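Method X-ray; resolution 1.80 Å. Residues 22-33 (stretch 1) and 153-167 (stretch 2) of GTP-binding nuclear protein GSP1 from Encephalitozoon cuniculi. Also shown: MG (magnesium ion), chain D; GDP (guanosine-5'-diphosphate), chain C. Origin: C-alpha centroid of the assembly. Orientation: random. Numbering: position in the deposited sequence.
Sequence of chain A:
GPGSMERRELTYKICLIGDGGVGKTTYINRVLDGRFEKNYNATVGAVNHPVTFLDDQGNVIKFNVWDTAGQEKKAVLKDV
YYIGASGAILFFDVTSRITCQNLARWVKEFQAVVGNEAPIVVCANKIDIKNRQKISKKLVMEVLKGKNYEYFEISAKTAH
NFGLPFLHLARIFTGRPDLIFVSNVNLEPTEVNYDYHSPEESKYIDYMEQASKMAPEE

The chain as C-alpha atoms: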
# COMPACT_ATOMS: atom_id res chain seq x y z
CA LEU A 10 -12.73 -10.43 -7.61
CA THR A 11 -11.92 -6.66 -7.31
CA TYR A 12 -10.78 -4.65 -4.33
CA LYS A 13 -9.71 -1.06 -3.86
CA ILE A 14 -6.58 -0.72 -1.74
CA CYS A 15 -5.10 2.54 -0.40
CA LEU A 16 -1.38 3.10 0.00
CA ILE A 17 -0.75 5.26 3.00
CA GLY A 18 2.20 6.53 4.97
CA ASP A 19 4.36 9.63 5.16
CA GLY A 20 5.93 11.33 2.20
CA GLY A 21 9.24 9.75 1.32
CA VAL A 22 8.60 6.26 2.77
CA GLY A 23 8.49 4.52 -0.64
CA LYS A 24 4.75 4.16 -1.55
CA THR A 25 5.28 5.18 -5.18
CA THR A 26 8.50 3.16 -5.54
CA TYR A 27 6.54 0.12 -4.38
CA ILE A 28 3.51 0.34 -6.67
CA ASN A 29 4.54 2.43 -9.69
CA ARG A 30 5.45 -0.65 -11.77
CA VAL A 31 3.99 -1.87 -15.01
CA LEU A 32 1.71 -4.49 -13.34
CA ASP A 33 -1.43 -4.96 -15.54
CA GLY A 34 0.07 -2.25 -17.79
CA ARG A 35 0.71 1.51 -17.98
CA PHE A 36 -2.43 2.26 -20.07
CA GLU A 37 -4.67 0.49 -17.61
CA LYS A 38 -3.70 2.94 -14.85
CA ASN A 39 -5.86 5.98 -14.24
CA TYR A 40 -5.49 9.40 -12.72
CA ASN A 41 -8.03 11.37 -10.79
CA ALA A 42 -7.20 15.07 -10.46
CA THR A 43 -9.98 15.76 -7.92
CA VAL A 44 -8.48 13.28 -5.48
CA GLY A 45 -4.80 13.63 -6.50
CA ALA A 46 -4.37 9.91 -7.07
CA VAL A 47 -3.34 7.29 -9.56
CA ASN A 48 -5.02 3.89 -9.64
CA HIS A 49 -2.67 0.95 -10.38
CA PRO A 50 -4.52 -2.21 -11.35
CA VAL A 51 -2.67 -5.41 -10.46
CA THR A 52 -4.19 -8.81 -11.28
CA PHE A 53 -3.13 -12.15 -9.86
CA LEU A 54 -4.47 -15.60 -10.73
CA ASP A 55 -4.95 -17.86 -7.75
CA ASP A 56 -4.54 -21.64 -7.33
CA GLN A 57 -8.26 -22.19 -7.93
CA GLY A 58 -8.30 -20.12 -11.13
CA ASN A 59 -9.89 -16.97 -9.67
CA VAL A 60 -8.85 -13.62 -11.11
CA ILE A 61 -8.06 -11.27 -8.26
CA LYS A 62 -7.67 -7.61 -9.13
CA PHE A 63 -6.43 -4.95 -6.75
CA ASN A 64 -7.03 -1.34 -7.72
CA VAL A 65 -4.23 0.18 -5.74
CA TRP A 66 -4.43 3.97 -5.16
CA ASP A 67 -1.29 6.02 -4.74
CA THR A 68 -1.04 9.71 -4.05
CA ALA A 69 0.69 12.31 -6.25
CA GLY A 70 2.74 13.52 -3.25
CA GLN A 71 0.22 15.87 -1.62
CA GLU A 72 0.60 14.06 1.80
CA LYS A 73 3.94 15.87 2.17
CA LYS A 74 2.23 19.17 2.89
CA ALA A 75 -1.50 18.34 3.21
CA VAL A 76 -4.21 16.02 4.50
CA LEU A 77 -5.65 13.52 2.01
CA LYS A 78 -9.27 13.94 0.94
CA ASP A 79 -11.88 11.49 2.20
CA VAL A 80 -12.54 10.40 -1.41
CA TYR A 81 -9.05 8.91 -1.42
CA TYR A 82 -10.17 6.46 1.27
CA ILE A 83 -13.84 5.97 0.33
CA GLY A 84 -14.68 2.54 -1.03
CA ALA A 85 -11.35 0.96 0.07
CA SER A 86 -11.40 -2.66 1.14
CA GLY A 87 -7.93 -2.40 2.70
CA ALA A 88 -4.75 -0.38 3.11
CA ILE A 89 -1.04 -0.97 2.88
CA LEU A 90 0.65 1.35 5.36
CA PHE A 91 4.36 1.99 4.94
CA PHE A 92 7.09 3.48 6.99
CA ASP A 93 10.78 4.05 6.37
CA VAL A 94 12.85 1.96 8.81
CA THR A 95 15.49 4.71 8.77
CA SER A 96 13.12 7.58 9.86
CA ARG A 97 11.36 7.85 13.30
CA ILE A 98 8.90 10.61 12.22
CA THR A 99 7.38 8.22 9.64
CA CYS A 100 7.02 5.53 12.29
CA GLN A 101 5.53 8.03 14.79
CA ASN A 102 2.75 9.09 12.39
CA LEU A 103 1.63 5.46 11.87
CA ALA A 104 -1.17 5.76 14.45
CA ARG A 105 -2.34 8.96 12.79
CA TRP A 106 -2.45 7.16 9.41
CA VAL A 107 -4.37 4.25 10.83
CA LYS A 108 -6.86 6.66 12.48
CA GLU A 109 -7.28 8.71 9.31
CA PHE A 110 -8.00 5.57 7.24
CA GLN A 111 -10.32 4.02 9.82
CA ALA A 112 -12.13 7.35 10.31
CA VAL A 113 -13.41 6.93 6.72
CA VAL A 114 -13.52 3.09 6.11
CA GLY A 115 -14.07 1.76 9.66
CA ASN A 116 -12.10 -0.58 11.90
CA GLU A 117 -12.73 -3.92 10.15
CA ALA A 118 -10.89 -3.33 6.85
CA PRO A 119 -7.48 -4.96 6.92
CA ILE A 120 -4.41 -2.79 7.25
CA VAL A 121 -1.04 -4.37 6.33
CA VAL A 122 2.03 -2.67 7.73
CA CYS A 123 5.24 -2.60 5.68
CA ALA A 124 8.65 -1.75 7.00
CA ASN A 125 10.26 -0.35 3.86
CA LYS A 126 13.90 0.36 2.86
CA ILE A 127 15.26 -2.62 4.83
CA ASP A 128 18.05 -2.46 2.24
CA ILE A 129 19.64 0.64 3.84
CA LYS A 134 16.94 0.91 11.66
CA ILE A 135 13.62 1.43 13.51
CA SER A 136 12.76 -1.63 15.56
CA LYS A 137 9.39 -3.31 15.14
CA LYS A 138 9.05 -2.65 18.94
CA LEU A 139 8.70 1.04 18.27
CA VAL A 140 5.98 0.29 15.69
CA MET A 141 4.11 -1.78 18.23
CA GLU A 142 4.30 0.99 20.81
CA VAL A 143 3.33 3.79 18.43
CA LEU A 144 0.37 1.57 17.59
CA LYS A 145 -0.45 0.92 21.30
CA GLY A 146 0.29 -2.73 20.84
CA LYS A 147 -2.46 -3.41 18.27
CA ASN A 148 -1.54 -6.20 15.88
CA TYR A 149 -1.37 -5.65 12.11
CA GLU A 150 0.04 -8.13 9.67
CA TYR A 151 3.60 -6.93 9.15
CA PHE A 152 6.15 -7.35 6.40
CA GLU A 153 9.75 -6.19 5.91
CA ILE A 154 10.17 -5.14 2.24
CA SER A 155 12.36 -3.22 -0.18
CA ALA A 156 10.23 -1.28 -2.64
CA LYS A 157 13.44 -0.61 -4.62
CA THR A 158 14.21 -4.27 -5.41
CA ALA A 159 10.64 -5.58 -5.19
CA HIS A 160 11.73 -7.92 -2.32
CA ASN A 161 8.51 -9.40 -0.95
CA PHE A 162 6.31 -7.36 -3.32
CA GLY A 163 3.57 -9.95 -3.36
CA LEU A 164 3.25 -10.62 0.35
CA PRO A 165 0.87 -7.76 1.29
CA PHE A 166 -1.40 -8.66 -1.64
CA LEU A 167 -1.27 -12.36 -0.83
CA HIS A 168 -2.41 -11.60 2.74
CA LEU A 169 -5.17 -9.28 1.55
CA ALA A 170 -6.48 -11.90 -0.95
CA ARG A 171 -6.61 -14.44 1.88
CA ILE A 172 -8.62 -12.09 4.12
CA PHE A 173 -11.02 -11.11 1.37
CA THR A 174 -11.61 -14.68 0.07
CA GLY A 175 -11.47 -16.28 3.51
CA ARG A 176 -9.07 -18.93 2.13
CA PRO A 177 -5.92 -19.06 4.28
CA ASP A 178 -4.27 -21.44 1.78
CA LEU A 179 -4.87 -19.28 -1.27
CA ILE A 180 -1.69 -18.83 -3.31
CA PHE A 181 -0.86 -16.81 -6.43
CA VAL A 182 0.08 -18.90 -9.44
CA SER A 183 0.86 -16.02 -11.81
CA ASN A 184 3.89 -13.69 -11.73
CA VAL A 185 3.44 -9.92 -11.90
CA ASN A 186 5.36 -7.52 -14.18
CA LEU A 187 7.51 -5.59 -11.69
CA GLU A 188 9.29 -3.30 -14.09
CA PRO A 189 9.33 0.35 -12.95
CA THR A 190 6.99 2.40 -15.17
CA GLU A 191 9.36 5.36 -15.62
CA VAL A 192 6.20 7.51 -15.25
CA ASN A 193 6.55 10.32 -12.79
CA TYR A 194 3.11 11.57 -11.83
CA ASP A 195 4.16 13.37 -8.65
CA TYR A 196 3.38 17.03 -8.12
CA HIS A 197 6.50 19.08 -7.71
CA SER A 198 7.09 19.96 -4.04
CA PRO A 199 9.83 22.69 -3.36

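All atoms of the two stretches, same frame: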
# COMPACT_ATOMS: atom_id res chain seq x y z
N VAL A 22 8.43 7.61 2.17
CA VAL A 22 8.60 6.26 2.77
C VAL A 22 8.73 5.17 1.74
O VAL A 22 9.17 4.08 2.07
CB VAL A 22 7.51 5.89 3.78
CG1 VAL A 22 7.44 6.92 4.92
CG2 VAL A 22 6.16 5.75 3.11
N GLY A 23 8.32 5.45 0.48
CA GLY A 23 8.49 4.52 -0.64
C GLY A 23 7.18 3.98 -1.27
O GLY A 23 7.22 2.99 -1.96
N LYS A 24 6.03 4.61 -0.99
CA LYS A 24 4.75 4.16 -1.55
C LYS A 24 4.81 4.06 -3.08
O LYS A 24 4.43 3.03 -3.67
CB LYS A 24 3.63 5.11 -1.13
CG LYS A 24 3.46 5.19 0.38
CD LYS A 24 2.32 6.11 0.77
CE LYS A 24 2.48 7.54 0.25
NZ LYS A 24 3.61 8.26 0.90
N THR A 25 5.25 5.14 -3.73
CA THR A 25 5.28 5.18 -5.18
C THR A 25 6.31 4.23 -5.75
O THR A 25 6.02 3.50 -6.73
CB THR A 25 5.52 6.65 -5.64
OG1 THR A 25 4.45 7.46 -5.14
CG2 THR A 25 5.55 6.73 -7.15
N THR A 26 7.47 4.13 -5.11
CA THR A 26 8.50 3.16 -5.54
C THR A 26 7.96 1.72 -5.54
O THR A 26 8.23 0.92 -6.47
CB THR A 26 9.80 3.29 -4.72
OG1 THR A 26 10.27 4.66 -4.80
CG2 THR A 26 10.90 2.35 -5.28
N TYR A 27 7.16 1.42 -4.52
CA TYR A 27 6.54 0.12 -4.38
C TYR A 27 5.60 -0.20 -5.53
O TYR A 27 5.78 -1.21 -6.20
CB TYR A 27 5.76 0.05 -3.09
CG TYR A 27 5.06 -1.29 -2.82
CD1 TYR A 27 5.80 -2.43 -2.48
CD2 TYR A 27 3.69 -1.38 -2.83
CE1 TYR A 27 5.17 -3.62 -2.20
CE2 TYR A 27 3.05 -2.58 -2.54
CZ TYR A 27 3.80 -3.70 -2.24
OH TYR A 27 3.13 -4.89 -1.94
N ILE A 28 4.62 0.69 -5.78
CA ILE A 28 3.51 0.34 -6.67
C ILE A 28 3.69 0.76 -8.13
O ILE A 28 3.05 0.20 -8.99
CB ILE A 28 2.20 0.94 -6.15
CG1 ILE A 28 0.97 0.21 -6.74
CG2 ILE A 28 2.21 2.45 -6.38
CD1 ILE A 28 0.82 -1.25 -6.32
N ASN A 29 4.53 1.77 -8.39
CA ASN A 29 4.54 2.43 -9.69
C ASN A 29 5.38 1.56 -10.69
O ASN A 29 6.46 1.97 -11.16
CB ASN A 29 5.09 3.83 -9.56
CG ASN A 29 5.05 4.61 -10.85
OD1 ASN A 29 4.29 4.31 -11.78
ND2 ASN A 29 5.88 5.62 -10.93
N ARG A 30 4.86 0.35 -10.90
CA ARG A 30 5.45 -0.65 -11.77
C ARG A 30 4.43 -0.98 -12.85
O ARG A 30 3.27 -0.62 -12.75
CB ARG A 30 5.85 -1.90 -10.96
CG ARG A 30 6.87 -1.58 -9.88
CD ARG A 30 7.10 -2.76 -8.92
NE ARG A 30 8.52 -2.86 -8.66
CZ ARG A 30 9.16 -2.32 -7.63
NH1 ARG A 30 10.48 -2.45 -7.55
NH2 ARG A 30 8.49 -1.73 -6.65
N VAL A 31 4.87 -1.65 -13.89
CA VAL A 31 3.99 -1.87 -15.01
C VAL A 31 2.73 -2.63 -14.60
O VAL A 31 1.62 -2.19 -14.94
CB VAL A 31 4.72 -2.59 -16.17
CG1 VAL A 31 3.73 -3.08 -17.21
CG2 VAL A 31 5.78 -1.66 -16.76
N LEU A 32 2.88 -3.71 -13.84
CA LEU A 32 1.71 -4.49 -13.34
C LEU A 32 0.80 -4.85 -14.52
O LEU A 32 1.30 -5.39 -15.50
CB LEU A 32 0.99 -3.71 -12.22
CG LEU A 32 1.95 -3.28 -11.10
CD1 LEU A 32 1.25 -2.36 -10.07
CD2 LEU A 32 2.56 -4.50 -10.39
N ASP A 33 -0.52 -4.61 -14.44
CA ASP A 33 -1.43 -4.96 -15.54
C ASP A 33 -1.16 -4.15 -16.78
O ASP A 33 -1.59 -4.54 -17.87
CB ASP A 33 -2.90 -4.78 -15.17
CG ASP A 33 -3.38 -5.77 -14.17
OD1 ASP A 33 -2.57 -6.66 -13.81
OD2 ASP A 33 -4.54 -5.64 -13.75
N GLU A 153 8.52 -6.96 6.23
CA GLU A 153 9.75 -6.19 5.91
C GLU A 153 9.96 -6.29 4.40
O GLU A 153 9.93 -7.39 3.84
CB GLU A 153 10.94 -6.75 6.70
CG GLU A 153 10.65 -6.70 8.20
CD GLU A 153 11.83 -7.09 9.10
OE1 GLU A 153 12.76 -7.80 8.62
OE2 GLU A 153 11.79 -6.68 10.30
N ILE A 154 10.04 -5.15 3.73
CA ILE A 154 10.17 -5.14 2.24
C ILE A 154 11.26 -4.15 1.79
O ILE A 154 11.65 -3.23 2.52
CB ILE A 154 8.85 -4.73 1.52
CG1 ILE A 154 8.49 -3.28 1.79
CG2 ILE A 154 7.64 -5.58 1.97
CD1 ILE A 154 7.30 -2.76 0.95
N SER A 155 11.65 -4.29 0.54
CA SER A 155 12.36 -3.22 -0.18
C SER A 155 11.58 -2.87 -1.45
O SER A 155 11.51 -3.63 -2.39
CB SER A 155 13.81 -3.60 -0.51
OG SER A 155 14.37 -2.63 -1.41
N ALA A 156 10.94 -1.71 -1.45
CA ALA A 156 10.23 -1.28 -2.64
C ALA A 156 11.18 -1.11 -3.81
O ALA A 156 10.77 -1.26 -4.94
CB ALA A 156 9.50 0.02 -2.35
N LYS A 157 12.44 -0.77 -3.54
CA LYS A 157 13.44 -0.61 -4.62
C LYS A 157 13.60 -1.90 -5.44
O LYS A 157 13.47 -1.90 -6.68
CB LYS A 157 14.79 -0.18 -4.06
CG LYS A 157 15.93 -0.19 -5.10
CD LYS A 157 17.24 0.34 -4.53
CE LYS A 157 17.94 -0.68 -3.62
NZ LYS A 157 19.00 -1.46 -4.33
N THR A 158 13.86 -3.01 -4.75
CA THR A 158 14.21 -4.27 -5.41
C THR A 158 13.01 -5.20 -5.59
O THR A 158 13.15 -6.31 -6.10
CB THR A 158 15.27 -5.02 -4.61
OG1 THR A 158 14.70 -5.47 -3.38
CG2 THR A 158 16.48 -4.10 -4.32
N ALA A 159 11.83 -4.76 -5.15
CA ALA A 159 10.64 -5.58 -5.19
C ALA A 159 10.69 -6.81 -4.26
O ALA A 159 9.86 -7.71 -4.37
CB ALA A 159 10.34 -6.00 -6.63
N HIS A 160 11.64 -6.83 -3.31
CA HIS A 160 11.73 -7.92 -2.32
C HIS A 160 10.42 -7.97 -1.58
O HIS A 160 10.01 -6.99 -0.99
CB HIS A 160 12.89 -7.68 -1.33
CG HIS A 160 12.99 -8.71 -0.20
ND1 HIS A 160 13.37 -9.99 -0.41
CD2 HIS A 160 12.80 -8.58 1.19
CE1 HIS A 160 13.41 -10.66 0.77
NE2 HIS A 160 13.08 -9.80 1.75
N ASN A 161 9.78 -9.13 -1.63
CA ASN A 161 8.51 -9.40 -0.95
C ASN A 161 7.29 -8.63 -1.48
O ASN A 161 6.31 -8.48 -0.75
CB ASN A 161 8.64 -9.18 0.59
CG ASN A 161 9.34 -10.32 1.29
OD1 ASN A 161 9.67 -11.32 0.68
ND2 ASN A 161 9.59 -10.15 2.60
N PHE A 162 7.34 -8.20 -2.75
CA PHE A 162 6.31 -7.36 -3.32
C PHE A 162 4.93 -7.97 -3.13
O PHE A 162 3.97 -7.27 -2.82
CB PHE A 162 6.50 -7.14 -4.83
CG PHE A 162 5.37 -6.37 -5.46
CD1 PHE A 162 5.37 -4.98 -5.45
CD2 PHE A 162 4.26 -7.02 -6.01
CE1 PHE A 162 4.33 -4.26 -5.98
CE2 PHE A 162 3.21 -6.31 -6.54
CZ PHE A 162 3.24 -4.90 -6.56
N GLY A 163 4.84 -9.27 -3.41
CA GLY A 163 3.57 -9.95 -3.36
C GLY A 163 2.96 -10.19 -2.02
O GLY A 163 1.73 -10.47 -1.96
N LEU A 164 3.75 -10.13 -0.94
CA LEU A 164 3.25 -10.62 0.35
C LEU A 164 2.02 -9.84 0.88
O LEU A 164 1.08 -10.46 1.35
CB LEU A 164 4.37 -10.70 1.43
CG LEU A 164 5.53 -11.65 1.08
CD1 LEU A 164 6.52 -11.68 2.25
CD2 LEU A 164 5.02 -13.07 0.79
N PRO A 165 2.05 -8.47 0.80
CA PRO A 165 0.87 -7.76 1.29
C PRO A 165 -0.39 -8.15 0.52
O PRO A 165 -1.45 -8.30 1.11
CB PRO A 165 1.22 -6.29 1.09
CG PRO A 165 2.74 -6.30 1.19
CD PRO A 165 3.10 -7.53 0.40
N PHE A 166 -0.25 -8.30 -0.80
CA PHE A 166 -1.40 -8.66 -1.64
C PHE A 166 -1.86 -10.08 -1.37
O PHE A 166 -3.07 -10.38 -1.34
CB PHE A 166 -1.07 -8.45 -3.12
CG PHE A 166 -0.85 -7.03 -3.48
CD1 PHE A 166 -1.90 -6.14 -3.49
CD2 PHE A 166 0.43 -6.54 -3.74
CE1 PHE A 166 -1.70 -4.80 -3.74
CE2 PHE A 166 0.62 -5.22 -4.00
CZ PHE A 166 -0.42 -4.34 -4.02
N LEU A 167 -0.92 -10.98 -1.18
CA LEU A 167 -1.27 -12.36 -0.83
C LEU A 167 -2.09 -12.40 0.45
O LEU A 167 -3.13 -13.06 0.51
CB LEU A 167 -0.01 -13.21 -0.69
CG LEU A 167 -0.19 -14.71 -0.42
CD1 LEU A 167 -1.04 -15.38 -1.49
CD2 LEU A 167 1.17 -15.40 -0.27
MG MG D . 4.53 9.07 -3.82
PB GDP C . 6.56 8.15 -1.33
O1B GDP C . 5.73 7.82 -2.58
O2B GDP C . 6.16 7.38 -0.08
O3B GDP C . 6.74 9.66 -1.14
O3A GDP C . 8.09 7.69 -1.59
PA GDP C . 8.85 7.48 -2.98
O1A GDP C . 8.48 6.16 -3.64
O2A GDP C . 8.73 8.74 -3.77
O5' GDP C . 10.36 7.29 -2.55
C5' GDP C . 10.98 8.30 -1.73
C4' GDP C . 12.48 8.12 -1.84
O4' GDP C . 12.85 6.92 -1.19
C3' GDP C . 12.95 7.98 -3.26
O3' GDP C . 14.23 8.58 -3.36
C2' GDP C . 13.12 6.51 -3.49
O2' GDP C . 14.14 6.16 -4.44
C1' GDP C . 13.47 6.05 -2.10
N9 GDP C . 13.00 4.69 -1.85
C8 GDP C . 11.74 4.20 -1.95
N7 GDP C . 11.75 2.88 -1.65
C5 GDP C . 12.99 2.54 -1.30
C6 GDP C . 13.68 1.32 -0.86
O6 GDP C . 13.07 0.22 -0.70
N1 GDP C . 15.00 1.41 -0.62
C2 GDP C . 15.69 2.58 -0.78
N2 GDP C . 17.00 2.61 -0.53
N3 GDP C . 15.12 3.73 -1.18
C4 GDP C . 13.80 3.74 -1.45
O HOH W 1 2.72 8.36 -3.03
O HOH W 2 3.48 10.14 -5.18
O HOH W 3 4.45 10.64 -2.34
O HOH W 4 6.37 9.73 -4.60

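The contact is a largely buried packing of a short nucleotide-binding helix and the loop after it against a second loop and the start of a helix, centred on the ring of Tyr 27 and held by hydrogen bonds from the guanidinium of Arg 30. The two stretches, at least 126 residues apart in sequence where they touch, bury 555 Å² between them, and the backbones come closest at Tyr 27 and Ala 156, whose CA atoms lie 4.3 Å apart. At this point the methyl group of Ala 156 packs against the helix backbone: its CB sits 3.5 Å from Tyr 27 N, 3.8 Å from Tyr 27 CB and 3.8 Å from Gly 23 O. Tyr 27, with chi1 t, leaves its backbone sideways, but its ring reaches into the second stretch. One face carries Phe 162 in an offset stack, centroids 4.7 Å apart and planes inclined by 29°, with Tyr 27 CE1 3.5 Å from Phe 162 CD1. Ile 154 CD1 approaches Tyr 27 CD1 at 3.8 Å, and Phe 166 CE2 lies 3.9 Å from Tyr 27 CE2. At the tip of the ring, Tyr 27 OH donates a hydrogen bond to Phe 162 O at 2.7 Å, so Phe 162 engages the tyrosine through both its ring and its backbone, and the buried hydroxyl is satisfied. The far end of the Phe 162 ring is met by Leu 32, whose CD2 is 3.9 Å from Phe 162 CZ, while Ile 28 CD1 reaches Phe 166 CZ at 4.0 Å.

Arg 30 supplies the other polar link. Arg 30 NH1 and Arg 30 NH2 each donate to Ala 156 O at 2.9 Å, so one oxygen accepts from both; Arg 30 NH1 also makes a weak hydrogen bond to Lys 157 O at 3.2 Å. These oxygens lie near the guanidinium plane, whereas Ala 159 CB covers one face, 3.7 Å from Arg 30 NH1. Within its own stretch, Arg 30 NH2 donates to Tyr 27 O at 2.8 Å, tying the side chain back to the helix.

GDP bridges the same two segments. Gly 23, with phi/psi of 115/16°, has no room for a CB, which would clash with GDP N7. Thr 26 N and OG1 donate to GDP O1A at 2.7 and 2.6 Å, while its CG2 packs 3.6 Å from Ala 156 O; across the contact, Lys 157 N donates to GDP O6 at 3.1 Å.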